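Side-chain contacts in uncharacterized conserved protein (Methanococcus maripaludis S2, PDB 3C2Q), which catalyses the conversion of L-ornithine to L-proline with release of ammonia, using NAD(+) as cofactor: residues E100-N103 with S108-P111; S281-S286 with P306-K311; A181-S186 with H201-Y206; G215-A220 with I239-A244. One frame throughout, in Å; residues are numbered along the deposited sequence.

Along the chain the order is interaction 1, interaction 3, interaction 4, interaction 2. Interaction 1 lies in the loop between strand 84-86 and helix 112-133; the other three belong to the Rossmann-fold region. Interaction 3 and the helix side of interaction 4, with centres about 18 Å apart, lie in the long connection from strand 166-170 to strand 241-244, where helices 203-214 and 217-222 follow each other; interaction 4 ends on that strand. Interaction 2 joins helices 283-292 and 306-314 beyond strand 276-280, and meets interaction 4 where His285 NE2 lies 4.0 Å from Ala244 CB. Interaction 1 is about 19 Å from interaction 2, centre to centre; both touch the third subunit, so each lies close to a subunit interface.

Interaction 1 of 4, residues E100-N103 with S108-P111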
# COMPACT_ATOMS: atom_id res chain seq x y z
N GLU B 100 -16.09 13.97 12.81
CA GLU B 100 -14.96 14.66 12.18
C GLU B 100 -14.29 13.78 11.12
O GLU B 100 -14.42 12.56 11.16
CB GLU B 100 -13.93 15.16 13.20
CG GLU B 100 -12.96 14.15 13.65
CD GLU B 100 -11.96 14.70 14.67
OE1 GLU B 100 -10.96 15.36 14.30
OE2 GLU B 100 -12.17 14.41 15.86
N PHE B 101 -13.62 14.43 10.18
CA PHE B 101 -13.05 13.74 9.03
C PHE B 101 -11.55 13.71 9.16
O PHE B 101 -10.94 14.55 9.88
CB PHE B 101 -13.42 14.46 7.73
CG PHE B 101 -14.89 14.58 7.48
CD1 PHE B 101 -15.70 13.44 7.47
CD2 PHE B 101 -15.47 15.83 7.20
CE1 PHE B 101 -17.08 13.54 7.17
CE2 PHE B 101 -16.83 15.95 6.90
CZ PHE B 101 -17.64 14.82 6.89
N MSE B 102 -10.92 12.79 8.41
CA MSE B 102 -9.46 12.80 8.26
C MSE B 102 -8.73 12.62 9.62
O MSE B 102 -7.65 13.14 9.83
CB MSE B 102 -9.00 14.10 7.62
CG MSE B 102 -9.79 14.50 6.42
SE MSE B 102 -9.79 13.07 5.07
CE MSE B 102 -8.16 13.20 4.58
N ASN B 103 -9.31 11.87 10.53
CA ASN B 103 -8.64 11.74 11.82
C ASN B 103 -7.89 10.40 12.00
O ASN B 103 -7.51 10.08 13.11
CB ASN B 103 -9.61 11.99 12.98
CG ASN B 103 -10.83 11.09 12.91
OD1 ASN B 103 -11.20 10.61 11.86
ND2 ASN B 103 -11.42 10.82 14.06
N SER B 108 -1.63 9.12 4.15
CA SER B 108 -0.90 10.09 3.35
C SER B 108 -1.74 11.38 3.09
O SER B 108 -1.17 12.41 2.73
CB SER B 108 -0.46 9.44 2.04
OG SER B 108 -1.61 9.06 1.28
N GLU B 109 -3.06 11.33 3.31
CA GLU B 109 -3.94 12.46 3.00
C GLU B 109 -3.98 13.45 4.17
O GLU B 109 -5.04 13.61 4.82
CB GLU B 109 -5.37 11.99 2.72
CG GLU B 109 -5.51 11.06 1.52
CD GLU B 109 -6.97 10.78 1.20
OE1 GLU B 109 -7.71 10.30 2.10
OE2 GLU B 109 -7.34 11.06 0.05
N LYS B 110 -2.83 14.07 4.44
CA LYS B 110 -2.67 15.06 5.54
C LYS B 110 -1.72 16.14 5.07
O LYS B 110 -0.83 15.85 4.31
CB LYS B 110 -2.13 14.40 6.83
CG LYS B 110 -3.04 13.21 7.36
CD LYS B 110 -2.59 12.70 8.72
CE LYS B 110 -3.42 11.45 9.15
NZ LYS B 110 -4.89 11.78 9.33
N PRO B 111 -1.93 17.40 5.51
CA PRO B 111 -1.13 18.52 4.96
C PRO B 111 0.38 18.45 5.25
O PRO B 111 0.81 18.54 6.42
CB PRO B 111 -1.81 19.76 5.58
CG PRO B 111 -3.25 19.28 5.88
CD PRO B 111 -2.98 17.87 6.42
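Glu109 meets selenomethionine Met102 at its methyl end: CE lies 3.2 Å from Glu109 O and 3.6 Å from Glu109 CB, so the methyl rests on the backbone and the root of the side chain. The two side chains cross at about a right angle. Bends at chi2 (-56°) and chi3 (-70°) curl the Met102 chain so that CE, its last atom, faces Glu109. Beyond CG, Glu109 is extended, and its OE2 forms a salt bridge with Arg315 of the third subunit.

Lys110 comes next, its chain extended through chi3 and turned at chi4, the last torsion. That turn sets NZ 3.1 Å from Met102 O, but at an angle too poor for a hydrogen bond; the ammonium is instead bonded to Ser104 O, within the bend that joins the two segments. Pro111 then takes the N-cap position of helix 112-133. Met102 also packs on Val189 of the second subunit. The arrangement is that of an irregular linker folded back on itself at a subunit junction, with Glu109 at the centre of an inverse gamma turn just ahead of a long helix.

Interaction 2 of 4, residues S281-S286 with P306-K311; sequences STLLHS and PSTVTK
Leu283 carries CG trans to its backbone N (chi1 178°), and Thr308, with chi1 at -67°, does the same with its methyl while turning OG1 to the side of its own N. These settings drive hydrocarbon against hydrocarbon between the start of helix 283-292 and helix 306-314. Thr308 CG2 sits 3.8 Å from Leu283 CD1 and equally close to Leu283 CA, so the methyl fills the angle between the leucine's backbone and its branch. Lys311, one turn further on, stretches its chain across the leucine at about a right angle. Its CD is 3.9 Å from Leu283 CD2 and about as far from CD1, so the lysine is met along its methylenes by both branches of the fork. With only an alanine methyl at Leu283, Thr308 CG2 would probably face a gap and the Lys311 methylenes would lose both branches they lie against.

Thr282 is the N-cap of its helix: OG1 accepts from His285 N at 3.1 Å, while Thr282 O takes both Ser286 N and Ser286 OG, the latter at 2.6 Å. The Asp303 carboxylate bridges the two segments, one oxygen bonded to Ser281 OG and the other, weakly, to Thr308 OG1. Thr282, Leu284, His285 and Asp303 are, by similarity, NAD(+)-binding residues. No hydrogen bond joins the two helices directly here; their contact is apolar packing, whereas the polar bonding shapes the turn that probably faces the cofactor.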
# COMPACT_ATOMS: atom_id res chain seq x y z
N SER B 281 11.99 5.54 6.46
CA SER B 281 11.93 4.46 5.47
C SER B 281 12.63 3.15 5.88
O SER B 281 13.50 2.63 5.16
CB SER B 281 12.54 4.97 4.15
OG SER B 281 12.06 4.16 3.10
N THR B 282 12.22 2.58 7.02
CA THR B 282 12.76 1.31 7.43
C THR B 282 11.78 0.66 8.39
O THR B 282 11.58 1.14 9.49
CB THR B 282 14.19 1.40 8.06
OG1 THR B 282 14.51 0.11 8.62
CG2 THR B 282 14.31 2.49 9.13
N LEU B 283 11.14 -0.40 7.93
CA LEU B 283 10.24 -1.17 8.78
C LEU B 283 11.02 -1.83 9.91
O LEU B 283 10.65 -1.70 11.07
CB LEU B 283 9.54 -2.23 7.95
CG LEU B 283 8.59 -3.15 8.74
CD1 LEU B 283 7.62 -2.36 9.56
CD2 LEU B 283 7.84 -4.01 7.69
N LEU B 284 12.09 -2.55 9.55
CA LEU B 284 12.88 -3.31 10.50
C LEU B 284 13.38 -2.45 11.66
O LEU B 284 13.16 -2.77 12.85
CB LEU B 284 14.10 -3.96 9.79
CG LEU B 284 15.13 -4.66 10.73
CD1 LEU B 284 14.49 -5.79 11.47
CD2 LEU B 284 16.42 -5.13 9.98
N HIS B 285 14.06 -1.36 11.32
CA HIS B 285 14.63 -0.49 12.33
C HIS B 285 13.62 0.38 13.05
O HIS B 285 13.85 0.71 14.23
CB HIS B 285 15.76 0.38 11.77
CG HIS B 285 17.07 -0.33 11.66
ND1 HIS B 285 17.35 -1.19 10.62
CD2 HIS B 285 18.17 -0.29 12.43
CE1 HIS B 285 18.57 -1.67 10.78
NE2 HIS B 285 19.09 -1.13 11.85
N SER B 286 12.53 0.76 12.40
CA SER B 286 11.47 1.53 13.10
C SER B 286 10.92 0.70 14.27
O SER B 286 10.85 1.16 15.42
CB SER B 286 10.31 1.89 12.15
OG SER B 286 10.72 2.92 11.25
N PRO B 306 1.85 3.27 4.18
CA PRO B 306 1.14 3.46 5.46
C PRO B 306 1.20 2.19 6.33
O PRO B 306 1.29 2.31 7.55
CB PRO B 306 -0.29 3.80 5.06
CG PRO B 306 -0.45 3.31 3.61
CD PRO B 306 0.95 3.44 3.00
N SER B 307 1.22 1.01 5.72
CA SER B 307 1.28 -0.22 6.50
C SER B 307 2.52 -0.29 7.43
O SER B 307 2.46 -0.87 8.54
CB SER B 307 1.17 -1.45 5.58
OG SER B 307 2.35 -1.56 4.83
N THR B 308 3.62 0.35 7.03
CA THR B 308 4.80 0.42 7.91
C THR B 308 4.55 1.16 9.22
O THR B 308 4.93 0.68 10.30
CB THR B 308 6.06 0.96 7.14
OG1 THR B 308 6.41 -0.02 6.16
CG2 THR B 308 7.29 1.16 8.08
N VAL B 309 3.91 2.33 9.14
CA VAL B 309 3.63 3.11 10.32
C VAL B 309 2.60 2.35 11.16
O VAL B 309 2.70 2.31 12.38
CB VAL B 309 3.05 4.49 9.97
CG1 VAL B 309 2.92 5.32 11.24
CG2 VAL B 309 3.94 5.21 8.93
N THR B 310 1.61 1.76 10.50
CA THR B 310 0.58 1.01 11.25
C THR B 310 1.21 -0.20 11.99
O THR B 310 0.80 -0.53 13.13
CB THR B 310 -0.55 0.55 10.31
OG1 THR B 310 -1.25 1.72 9.84
CG2 THR B 310 -1.54 -0.29 11.08
N LYS B 311 2.14 -0.91 11.34
CA LYS B 311 2.84 -2.05 11.98
C LYS B 311 3.56 -1.59 13.24
O LYS B 311 3.54 -2.29 14.29
CB LYS B 311 3.83 -2.67 11.01
CG LYS B 311 3.15 -3.62 10.02
CD LYS B 311 4.11 -4.01 8.90
CE LYS B 311 3.42 -4.98 7.94
NZ LYS B 311 4.12 -4.90 6.63

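Interaction 3 of 4, residues A181-S186 with H201-Y206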
# COMPACT_ATOMS: atom_id res chain seq x y z
N ALA B 181 28.89 8.39 -2.41
CA ALA B 181 30.06 9.25 -2.19
C ALA B 181 31.19 8.92 -3.16
O ALA B 181 31.77 9.83 -3.77
CB ALA B 181 30.55 9.14 -0.74
N LEU B 182 31.49 7.64 -3.36
CA LEU B 182 32.59 7.22 -4.23
C LEU B 182 32.25 7.33 -5.69
O LEU B 182 33.09 7.76 -6.49
CB LEU B 182 33.03 5.78 -3.94
CG LEU B 182 33.60 5.55 -2.54
CD1 LEU B 182 33.95 4.05 -2.42
CD2 LEU B 182 34.82 6.38 -2.29
N TYR B 183 31.03 6.91 -6.06
CA TYR B 183 30.67 6.76 -7.46
C TYR B 183 29.51 7.61 -8.00
O TYR B 183 29.22 7.57 -9.20
CB TYR B 183 30.41 5.29 -7.78
CG TYR B 183 31.56 4.42 -7.33
CD1 TYR B 183 32.82 4.51 -7.95
CD2 TYR B 183 31.42 3.55 -6.25
CE1 TYR B 183 33.88 3.76 -7.51
CE2 TYR B 183 32.48 2.78 -5.80
CZ TYR B 183 33.70 2.88 -6.44
OH TYR B 183 34.75 2.13 -6.00
N GLY B 184 28.82 8.31 -7.12
CA GLY B 184 27.68 9.12 -7.56
C GLY B 184 26.37 8.33 -7.78
O GLY B 184 25.38 8.90 -8.30
N THR B 185 26.36 7.05 -7.39
CA THR B 185 25.18 6.18 -7.59
C THR B 185 24.68 5.47 -6.30
O THR B 185 25.40 5.37 -5.31
CB THR B 185 25.47 5.04 -8.61
OG1 THR B 185 26.54 4.22 -8.12
CG2 THR B 185 25.86 5.58 -9.96
N SER B 186 23.44 4.99 -6.36
CA SER B 186 22.93 4.04 -5.37
C SER B 186 22.22 2.99 -6.19
O SER B 186 21.36 3.32 -7.02
CB SER B 186 21.95 4.72 -4.42
OG SER B 186 21.61 3.84 -3.34
N HIS B 201 26.00 -1.37 -11.77
CA HIS B 201 25.65 -2.57 -10.98
C HIS B 201 26.82 -3.07 -10.13
O HIS B 201 26.62 -3.79 -9.13
CB HIS B 201 25.11 -3.69 -11.88
CG HIS B 201 26.04 -4.08 -12.97
ND1 HIS B 201 26.86 -5.19 -12.88
CD2 HIS B 201 26.32 -3.50 -14.16
CE1 HIS B 201 27.61 -5.27 -13.97
NE2 HIS B 201 27.29 -4.26 -14.76
N LYS B 202 28.04 -2.67 -10.50
CA LYS B 202 29.23 -3.01 -9.74
C LYS B 202 29.56 -2.03 -8.64
O LYS B 202 30.33 -2.35 -7.75
CB LYS B 202 30.46 -3.10 -10.68
CG LYS B 202 30.55 -4.38 -11.53
CD LYS B 202 31.12 -5.56 -10.70
CE LYS B 202 32.15 -6.32 -11.52
NZ LYS B 202 32.46 -7.70 -11.04
N HIS B 203 28.97 -0.83 -8.65
CA HIS B 203 29.45 0.18 -7.70
C HIS B 203 29.26 -0.21 -6.24
O HIS B 203 30.05 0.14 -5.39
CB HIS B 203 28.82 1.56 -7.97
CG HIS B 203 29.18 2.14 -9.31
ND1 HIS B 203 28.57 3.27 -9.81
CD2 HIS B 203 30.11 1.77 -10.23
CE1 HIS B 203 29.08 3.55 -11.00
NE2 HIS B 203 30.01 2.65 -11.28
N HIS B 204 28.15 -0.87 -5.94
CA HIS B 204 27.87 -1.25 -4.57
C HIS B 204 28.94 -2.20 -3.97
O HIS B 204 29.49 -1.92 -2.89
CB HIS B 204 26.46 -1.86 -4.45
CG HIS B 204 26.06 -2.08 -3.04
ND1 HIS B 204 25.33 -3.17 -2.63
CD2 HIS B 204 26.31 -1.34 -1.93
CE1 HIS B 204 25.15 -3.10 -1.32
NE2 HIS B 204 25.73 -2.00 -0.87
N ILE B 205 29.26 -3.28 -4.68
CA ILE B 205 30.38 -4.16 -4.23
C ILE B 205 31.74 -3.43 -4.26
O ILE B 205 32.57 -3.65 -3.36
CB ILE B 205 30.43 -5.53 -4.99
CG1 ILE B 205 31.41 -6.53 -4.35
CG2 ILE B 205 30.67 -5.36 -6.49
CD1 ILE B 205 31.15 -6.85 -2.88
N TYR B 206 31.96 -2.54 -5.23
CA TYR B 206 33.21 -1.75 -5.21
C TYR B 206 33.27 -0.93 -3.94
O TYR B 206 34.33 -0.79 -3.34
CB TYR B 206 33.36 -0.81 -6.40
CG TYR B 206 33.53 -1.43 -7.74
CD1 TYR B 206 34.01 -2.74 -7.89
CD2 TYR B 206 33.30 -0.67 -8.89
CE1 TYR B 206 34.17 -3.30 -9.12
CE2 TYR B 206 33.48 -1.21 -10.14
CZ TYR B 206 33.92 -2.51 -10.26
OH TYR B 206 34.07 -3.04 -11.52
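Tyr183 and His203 lie against each other as an offset stack, their ring centroids 4.8 Å apart and their planes inclined at 29°. The overlap is displaced toward the root of the tyrosine: Tyr183 CB is over the imidazole face, 3.8 Å from its centroid, in a CH-pi contact. At the edge of the same imidazole stands Thr185, whose OG1 accepts a hydrogen bond of 2.8 Å from His203 ND1 and lies only 2° out of the ring plane. The histidine is thus held on a face and at an edge, which fixes both its tilt and its rotation. Tyr183 then runs on across His203 toward the next turn of helix 203-214, crossing Tyr206 at about a right angle, with OH 3.3 Å from Tyr206 CB. Tyr206 itself packs on Phe26 of the fourth subunit.

Were His203 a leucine, Thr185 OG1 is likely to lose its N-H donor and Tyr183 its stacking partner.

The contact ties the end of helix 171-183 and the short strand after it to the start of helix 203-214. Because Thr185 OG1 receives the imidazole N-H, its own proton can go to Glu179 OE2, with which it is also hydrogen-bonded, and the nearby carboxylate would be likely to favour a protonated ND1.

Interaction 4 of 4, residues G215-A220 with I239-A244; sequences GNIKNA and IPYVLA
The hydroxyl of Tyr241 is pressed against Ile217, with OH 3.6 Å from Ile217 CB and 3.8 Å from Ile217 CD1, and is hydrogen-bonded to Asp255 OD1. This is helix-on-sheet packing in the Rossmann fold: Tyr241 opens strand 241-244, an outermost strand of the six-stranded parallel sheet within this chain, and Ile217 begins helix 217-222 in the crossover connection that leads to that strand. The backbones stay well apart, their nearest CA atoms, those of Ile217 and Tyr241, 11.1 Å from each other, and the tyrosine bridges the interval by its full length. Its chi1 of 51° places CG between the backbone N and the carbonyl carbon and sends the ring out toward the helix, where the two side chains meet obliquely.

Ile217 meets the phenol end with CB, CG2 and CD1, all about the hydroxyl. CD1 points in toward the strand and makes a looser contact with Leu243 CD1, at 4.4 Å. Met231 of helix 230-237 packs on both Ile217 and Tyr241 and joins the apolar cluster. The hydroxyl is satisfied by Asp255, and the other oxygen of that carboxylate accepts from Ile217 N, so one acidic group links the tyrosine tip to the first turn of the helix. The N-cap residue Asn216 completes that turn: its OD1 accepts from Asn219 N at 2.7 Å, with an N-H...O angle of 162° and the donor almost straight ahead of the side-chain carbonyl, 176° at the oxygen.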
# COMPACT_ATOMS: atom_id res chain seq x y z
N GLY B 215 39.69 -0.90 6.07
CA GLY B 215 39.63 -1.48 7.44
C GLY B 215 38.38 -1.15 8.26
O GLY B 215 37.99 -1.91 9.15
N ASN B 216 37.78 0.01 7.99
CA ASN B 216 36.54 0.48 8.59
C ASN B 216 36.24 1.82 7.95
O ASN B 216 37.03 2.30 7.11
CB ASN B 216 36.57 0.53 10.14
CG ASN B 216 37.77 1.34 10.70
OD1 ASN B 216 38.11 2.42 10.22
ND2 ASN B 216 38.39 0.81 11.74
N ILE B 217 35.08 2.40 8.29
CA ILE B 217 34.71 3.71 7.74
C ILE B 217 35.68 4.83 8.17
O ILE B 217 36.15 5.61 7.31
CB ILE B 217 33.25 4.09 8.11
CG1 ILE B 217 32.29 3.14 7.37
CG2 ILE B 217 32.97 5.58 7.79
CD1 ILE B 217 30.87 3.27 7.85
N LYS B 218 35.98 4.90 9.46
CA LYS B 218 36.93 5.89 9.99
C LYS B 218 38.27 5.92 9.24
O LYS B 218 38.75 6.99 8.87
CB LYS B 218 37.14 5.70 11.48
CG LYS B 218 38.09 6.73 12.14
CD LYS B 218 38.04 6.61 13.64
CE LYS B 218 38.77 7.74 14.34
NZ LYS B 218 38.50 7.73 15.83
N ASN B 219 38.84 4.74 8.99
CA ASN B 219 40.10 4.63 8.22
C ASN B 219 39.97 5.15 6.81
O ASN B 219 40.89 5.79 6.28
CB ASN B 219 40.58 3.19 8.14
CG ASN B 219 41.14 2.67 9.46
OD1 ASN B 219 41.22 3.41 10.42
ND2 ASN B 219 41.50 1.39 9.49
N ALA B 220 38.84 4.83 6.16
CA ALA B 220 38.55 5.34 4.81
C ALA B 220 38.42 6.87 4.76
O ALA B 220 38.75 7.48 3.76
CB ALA B 220 37.24 4.68 4.25
N ILE B 239 29.72 11.85 15.49
CA ILE B 239 28.36 11.37 15.75
C ILE B 239 28.39 9.86 15.75
O ILE B 239 28.80 9.27 14.78
CB ILE B 239 27.35 11.90 14.69
CG1 ILE B 239 27.09 13.37 14.95
CG2 ILE B 239 25.97 11.19 14.83
CD1 ILE B 239 27.75 14.24 14.00
N PRO B 240 27.98 9.24 16.86
CA PRO B 240 28.02 7.79 16.94
C PRO B 240 26.95 7.16 16.04
O PRO B 240 25.90 7.75 15.83
CB PRO B 240 27.67 7.51 18.41
CG PRO B 240 26.86 8.65 18.81
CD PRO B 240 27.46 9.84 18.09
N TYR B 241 27.26 5.99 15.51
CA TYR B 241 26.27 5.24 14.74
C TYR B 241 26.32 3.79 15.17
O TYR B 241 27.33 3.32 15.73
CB TYR B 241 26.48 5.39 13.23
CG TYR B 241 27.89 5.12 12.75
CD1 TYR B 241 28.31 3.83 12.46
CD2 TYR B 241 28.79 6.18 12.54
CE1 TYR B 241 29.60 3.58 12.02
CE2 TYR B 241 30.09 5.94 12.09
CZ TYR B 241 30.48 4.63 11.84
OH TYR B 241 31.75 4.37 11.39
N VAL B 242 25.23 3.08 14.91
CA VAL B 242 25.19 1.67 15.19
C VAL B 242 24.68 1.04 13.91
O VAL B 242 23.57 1.37 13.48
CB VAL B 242 24.22 1.37 16.38
CG1 VAL B 242 24.13 -0.12 16.64
CG2 VAL B 242 24.61 2.12 17.65
N LEU B 243 25.48 0.19 13.29
CA LEU B 243 25.06 -0.51 12.09
C LEU B 243 24.81 -1.95 12.47
O LEU B 243 25.75 -2.70 12.81
CB LEU B 243 26.14 -0.41 10.99
CG LEU B 243 26.56 0.99 10.53
CD1 LEU B 243 27.61 0.83 9.41
CD2 LEU B 243 25.35 1.83 10.08
N ALA B 244 23.54 -2.36 12.42
CA ALA B 244 23.16 -3.72 12.79
C ALA B 244 23.22 -4.61 11.56
O ALA B 244 22.66 -4.26 10.52
CB ALA B 244 21.76 -3.73 13.40